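Local coordinates for protein GH62 hydrolase (Scytalidium thermophilum, PDB 4PVA) that probably releases arabinofuranosyl side groups from arabinoxylan, as an alpha-L-arabinofuranosidase of glycoside hydrolase family 62, at residues 93-105 with 115-127. Residues are numbered along the deposited sequence; the frame is centred on the assembly and turned at random.
With PO4 (phosphate ion), chain C.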
loop_
_atom_site.group_PDB
_atom_site.type_symbol
_atom_site.label_atom_id
_atom_site.label_comp_id
_atom_site.label_asym_id
_atom_site.label_seq_id
_atom_site.Cartn_x
_atom_site.Cartn_y
_atom_site.Cartn_z
ATOM N N ALA A 93 7.395 10.416 17.501
ATOM C CA ALA A 93 6.621 9.481 18.314
ATOM C C ALA A 93 7.558 8.361 18.781
ATOM O O ALA A 93 8.698 8.251 18.322
ATOM C CB ALA A 93 5.467 8.887 17.484
ATOM N N PRO A 94 7.084 7.491 19.683
ATOM C CA PRO A 94 7.874 6.313 20.065
ATOM C C PRO A 94 8.274 5.472 18.851
ATOM O O PRO A 94 9.340 4.861 18.854
ATOM C CB PRO A 94 6.951 5.554 21.028
ATOM C CG PRO A 94 6.161 6.674 21.662
ATOM C CD PRO A 94 5.907 7.651 20.553
ATOM N N LEU A 95 7.449 5.491 17.788
ATOM C CA LEU A 95 7.784 4.876 16.493
ATOM C C LEU A 95 9.246 5.159 16.124
ATOM O O LEU A 95 10.026 4.252 15.759
ATOM C CB LEU A 95 6.790 5.351 15.449
ATOM C CG LEU A 95 6.847 4.592 14.124
ATOM C CD1 LEU A 95 5.485 4.673 13.439
ATOM C CD2 LEU A 95 7.920 5.245 13.265
ATOM N N GLY A 96 9.636 6.431 16.267
ATOM C CA GLY A 96 11.041 6.775 16.419
ATOM C C GLY A 96 11.926 6.852 15.189
ATOM O O GLY A 96 11.538 6.592 14.058
ATOM N N TYR A 97 13.153 7.269 15.453
ATOM C CA TYR A 97 14.197 7.326 14.457
ATOM C C TYR A 97 14.595 5.932 14.013
ATOM O O TYR A 97 14.512 4.971 14.766
ATOM C CB TYR A 97 15.429 8.079 15.026
ATOM C CG TYR A 97 15.183 9.568 15.054
ATOM C CD1 TYR A 97 14.549 10.172 16.135
ATOM C CD2 TYR A 97 15.483 10.359 13.940
ATOM C CE1 TYR A 97 14.311 11.549 16.137
ATOM C CE2 TYR A 97 15.230 11.717 13.928
ATOM C CZ TYR A 97 14.648 12.294 15.023
ATOM O OH TYR A 97 14.405 13.660 14.953
ATOM N N GLY A 98 15.158 5.869 12.827
ATOM C CA GLY A 98 15.562 4.607 12.246
ATOM C C GLY A 98 14.914 4.465 10.901
ATOM O O GLY A 98 14.156 5.350 10.471
ATOM N N TYR A 99 15.189 3.354 10.252
ATOM C CA TYR A 99 14.570 2.991 8.992
ATOM C C TYR A 99 13.157 2.501 9.183
ATOM O O TYR A 99 12.940 1.516 9.891
ATOM C CB TYR A 99 15.401 1.917 8.324
ATOM C CG TYR A 99 14.798 1.434 7.043
ATOM C CD1 TYR A 99 14.979 2.113 5.868
ATOM C CD2 TYR A 99 14.103 0.258 7.016
ATOM C CE1 TYR A 99 14.433 1.657 4.681
ATOM C CE2 TYR A 99 13.532 -0.209 5.857
ATOM C CZ TYR A 99 13.707 0.494 4.687
ATOM O OH TYR A 99 13.149 -0.003 3.519
ATOM N N ARG A 100 12.197 3.203 8.581
ATOM C CA ARG A 100 10.828 2.724 8.475
ATOM C C ARG A 100 10.275 3.197 7.151
ATOM O O ARG A 100 10.517 4.343 6.766
ATOM C CB ARG A 100 9.917 3.286 9.552
ATOM C CG ARG A 100 10.218 2.929 11.005
ATOM C CD ARG A 100 11.143 3.906 11.695
ATOM N NE ARG A 100 11.344 3.614 13.133
ATOM C CZ ARG A 100 12.077 2.620 13.619
ATOM N NH1 ARG A 100 12.758 1.797 12.830
ATOM N NH2 ARG A 100 12.158 2.473 14.928
ATOM N N ALA A 101 9.515 2.355 6.462
ATOM C CA ALA A 101 8.985 2.722 5.170
ATOM C C ALA A 101 7.731 1.951 4.847
ATOM O O ALA A 101 7.480 0.840 5.343
ATOM C CB ALA A 101 10.019 2.452 4.093
ATOM N N ALA A 102 6.951 2.507 3.933
ATOM C CA ALA A 102 5.853 1.816 3.232
ATOM C C ALA A 102 4.735 1.332 4.150
ATOM O O ALA A 102 4.521 0.121 4.312
ATOM C CB ALA A 102 6.385 0.699 2.351
ATOM N N PRO A 103 4.003 2.273 4.735
ATOM C CA PRO A 103 2.944 1.919 5.673
ATOM C C PRO A 103 1.610 1.557 5.014
ATOM O O PRO A 103 1.315 1.960 3.863
ATOM C CB PRO A 103 2.765 3.204 6.481
ATOM C CG PRO A 103 3.104 4.286 5.525
ATOM C CD PRO A 103 4.179 3.733 4.646
ATOM N N GLN A 104 0.789 0.856 5.795
ATOM C CA GLN A 104 -0.606 0.518 5.524
ATOM C C GLN A 104 -1.321 0.752 6.850
ATOM O O GLN A 104 -0.891 0.188 7.860
ATOM C CB GLN A 104 -0.745 -0.937 5.128
ATOM C CG GLN A 104 -2.178 -1.386 4.938
ATOM C CD GLN A 104 -2.418 -2.852 5.161
ATOM O OE1 GLN A 104 -1.658 -3.523 5.857
ATOM N NE2 GLN A 104 -3.500 -3.355 4.592
ATOM N N VAL A 105 -2.401 1.515 6.848
ATOM C CA VAL A 105 -3.154 1.801 8.083
ATOM C C VAL A 105 -4.545 1.198 8.045
ATOM O O VAL A 105 -5.237 1.290 7.040
ATOM C CB VAL A 105 -3.243 3.322 8.369
ATOM C CG1 VAL A 105 -4.160 4.081 7.442
ATOM C CG2 VAL A 105 -3.631 3.530 9.825
ATOM N N TYR A 115 -3.786 -0.027 13.594
ATOM C CA TYR A 115 -2.476 -0.614 13.279
ATOM C C TYR A 115 -1.892 0.094 12.080
ATOM O O TYR A 115 -2.590 0.367 11.092
ATOM C CB TYR A 115 -2.583 -2.105 12.990
ATOM C CG TYR A 115 -2.708 -2.936 14.240
ATOM C CD1 TYR A 115 -3.863 -2.882 15.017
ATOM C CD2 TYR A 115 -1.682 -3.808 14.661
ATOM C CE1 TYR A 115 -3.984 -3.619 16.204
ATOM C CE2 TYR A 115 -1.805 -4.537 15.840
ATOM C CZ TYR A 115 -2.963 -4.455 16.584
ATOM O OH TYR A 115 -3.082 -5.200 17.773
ATOM N N LEU A 116 -0.603 0.394 12.168
ATOM C CA LEU A 116 0.215 0.863 11.060
ATOM C C LEU A 116 1.193 -0.256 10.770
ATOM O O LEU A 116 2.009 -0.607 11.630
ATOM C CB LEU A 116 0.939 2.172 11.410
ATOM C CG LEU A 116 1.524 2.925 10.243
ATOM C CD1 LEU A 116 0.402 3.520 9.412
ATOM C CD2 LEU A 116 2.490 3.991 10.704
ATOM N N VAL A 117 1.049 -0.914 9.629
ATOM C CA VAL A 117 1.891 -2.010 9.211
ATOM C C VAL A 117 2.909 -1.457 8.225
ATOM O O VAL A 117 2.530 -0.718 7.296
ATOM C CB VAL A 117 1.028 -3.129 8.584
ATOM C CG1 VAL A 117 1.846 -4.176 7.867
ATOM C CG2 VAL A 117 0.155 -3.753 9.652
ATOM N N TYR A 118 4.177 -1.774 8.372
ATOM C CA TYR A 118 5.225 -1.194 7.557
ATOM C C TYR A 118 6.454 -2.085 7.631
ATOM O O TYR A 118 6.440 -3.148 8.288
ATOM C CB TYR A 118 5.526 0.253 8.000
ATOM C CG TYR A 118 5.856 0.422 9.462
ATOM C CD1 TYR A 118 4.855 0.606 10.392
ATOM C CD2 TYR A 118 7.177 0.380 9.919
ATOM C CE1 TYR A 118 5.126 0.770 11.742
ATOM C CE2 TYR A 118 7.468 0.489 11.272
ATOM C CZ TYR A 118 6.432 0.690 12.169
ATOM O OH TYR A 118 6.744 0.821 13.538
ATOM N N GLN A 119 7.545 -1.667 7.017
ATOM C CA GLN A 119 8.781 -2.395 7.041
ATOM C C GLN A 119 9.846 -1.642 7.802
ATOM O O GLN A 119 9.940 -0.407 7.708
ATOM C CB GLN A 119 9.262 -2.698 5.652
ATOM C CG GLN A 119 9.777 -1.487 4.885
ATOM C CD GLN A 119 9.626 -1.640 3.399
ATOM O OE1 GLN A 119 8.568 -2.077 2.935
ATOM N NE2 GLN A 119 10.598 -1.212 2.633
ATOM N N ASN A 120 10.676 -2.377 8.541
ATOM C CA ASN A 120 11.811 -1.785 9.221
ATOM C C ASN A 120 13.029 -2.677 9.097
ATOM O O ASN A 120 13.909 -2.641 9.969
ATOM C CB ASN A 120 11.479 -1.542 10.699
ATOM C CG ASN A 120 11.413 -2.834 11.502
ATOM O OD1 ASN A 120 11.310 -3.923 10.945
ATOM N ND2 ASN A 120 11.466 -2.712 12.816
ATOM N N GLY A 121 13.110 -3.457 8.031
ATOM C CA GLY A 121 14.003 -4.579 7.930
ATOM C C GLY A 121 13.258 -5.899 8.111
ATOM O O GLY A 121 13.693 -6.917 7.559
ATOM N N ASN A 122 12.141 -5.891 8.844
ATOM C CA ASN A 122 11.227 -7.022 9.020
ATOM C C ASN A 122 9.860 -6.459 8.763
ATOM O O ASN A 122 9.693 -5.246 8.549
ATOM C CB ASN A 122 11.354 -7.512 10.511
ATOM C CG ASN A 122 10.707 -8.890 10.873
ATOM O OD1 ASN A 122 9.758 -9.409 10.288
ATOM N ND2 ASN A 122 11.283 -9.505 11.958
ATOM N N ALA A 123 8.862 -7.305 8.818
ATOM C CA ALA A 123 7.474 -6.894 8.818
ATOM C C ALA A 123 7.096 -6.374 10.184
ATOM O O ALA A 123 7.193 -7.127 11.169
ATOM C CB ALA A 123 6.584 -8.073 8.423
ATOM N N ALA A 124 6.723 -5.116 10.293
ATOM C CA ALA A 124 6.551 -4.461 11.554
ATOM C C ALA A 124 5.184 -3.830 11.683
ATOM O O ALA A 124 4.476 -3.623 10.697
ATOM C CB ALA A 124 7.626 -3.417 11.749
ATOM N N TYR A 125 4.791 -3.525 12.915
ATOM C CA TYR A 125 3.576 -2.797 13.172
ATOM C C TYR A 125 3.736 -1.886 14.390
ATOM O O TYR A 125 4.546 -2.183 15.325
ATOM C CB TYR A 125 2.357 -3.716 13.349
ATOM C CG TYR A 125 2.449 -4.613 14.559
ATOM C CD1 TYR A 125 3.136 -5.819 14.504
ATOM C CD2 TYR A 125 1.871 -4.214 15.778
ATOM C CE1 TYR A 125 3.257 -6.612 15.637
ATOM C CE2 TYR A 125 1.984 -5.013 16.912
ATOM C CZ TYR A 125 2.661 -6.195 16.807
ATOM O OH TYR A 125 2.832 -7.027 17.918
ATOM N N SER A 126 2.970 -0.806 14.377
ATOM C CA SER A 126 2.783 0.059 15.533
ATOM C C SER A 126 1.269 0.168 15.741
ATOM O O SER A 126 0.485 -0.090 14.797
ATOM C CB SER A 126 3.419 1.433 15.294
ATOM O OG SER A 126 4.818 1.363 15.188
ATOM N N THR A 127 0.850 0.594 16.938
ATOM C CA THR A 127 -0.535 0.786 17.257
ATOM C C THR A 127 -0.816 2.151 17.883
ATOM O O THR A 127 0.102 2.846 18.330
ATOM C CB THR A 127 -1.096 -0.286 18.202
ATOM O OG1 THR A 127 -0.386 -0.234 19.450
ATOM C CG2 THR A 127 -0.943 -1.671 17.626
HETATM P P PO4 C . 14.113 -0.886 15.257
HETATM O O1 PO4 C . 13.285 -0.758 13.985
HETATM O O2 PO4 C . 15.545 -1.399 14.986
HETATM O O3 PO4 C . 13.428 -1.916 16.094
HETATM O O4 PO4 C . 14.025 0.434 16.021
HETATM O O HOH W 1 5.992 -2.266 4.100
#
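A101 and Q119 form an antiparallel hydrogen-bonded pair, Q119 N to A101 O at 3.0 Å, and Q104 and V117 form a second, with V117 N 2.8 Å from Q104 O. Strands 101-105 and 115-119 run at 155° to each other, and a beta bulge at A102 and P103 shifts the register by one residue between the pairs. A water donates to both A102 O and Q119 OE1, tying the bulge to the amide of Q119; Q119 OE1 also accepts from D163 N. The other end of the amide gives an almost straight bond, Q119 NE2 to Y99 OH at 3.0 Å, with the hydroxyl lying in the amide plane. On the opposite sheet face, L116 CD1 packs 3.8 Å from P103 CB and touches V105 CB. R100 lies alongside Y118, its CG 3.7 Å from ring atom CE2. A bend at chi2 (90°) turns its guanidinium back to L95 O, gripped side-on by NE and NH2, while NH1 reaches Y99 O. R100 NH1 and N120 ND2 both donate to O1 of a phosphate ion, probably from the crystallisation liquor, each at 2.9 Å, and R100 NH2 holds O4. A leucine in place of R100 would probably leave L95 O without its NE and NH2 donors and the loop before the strand less firmly held. The bulged hairpin supplies the first, inner strand and the second strand of one four-stranded antiparallel blade in the five-bladed beta-propeller of GH62 enzymes.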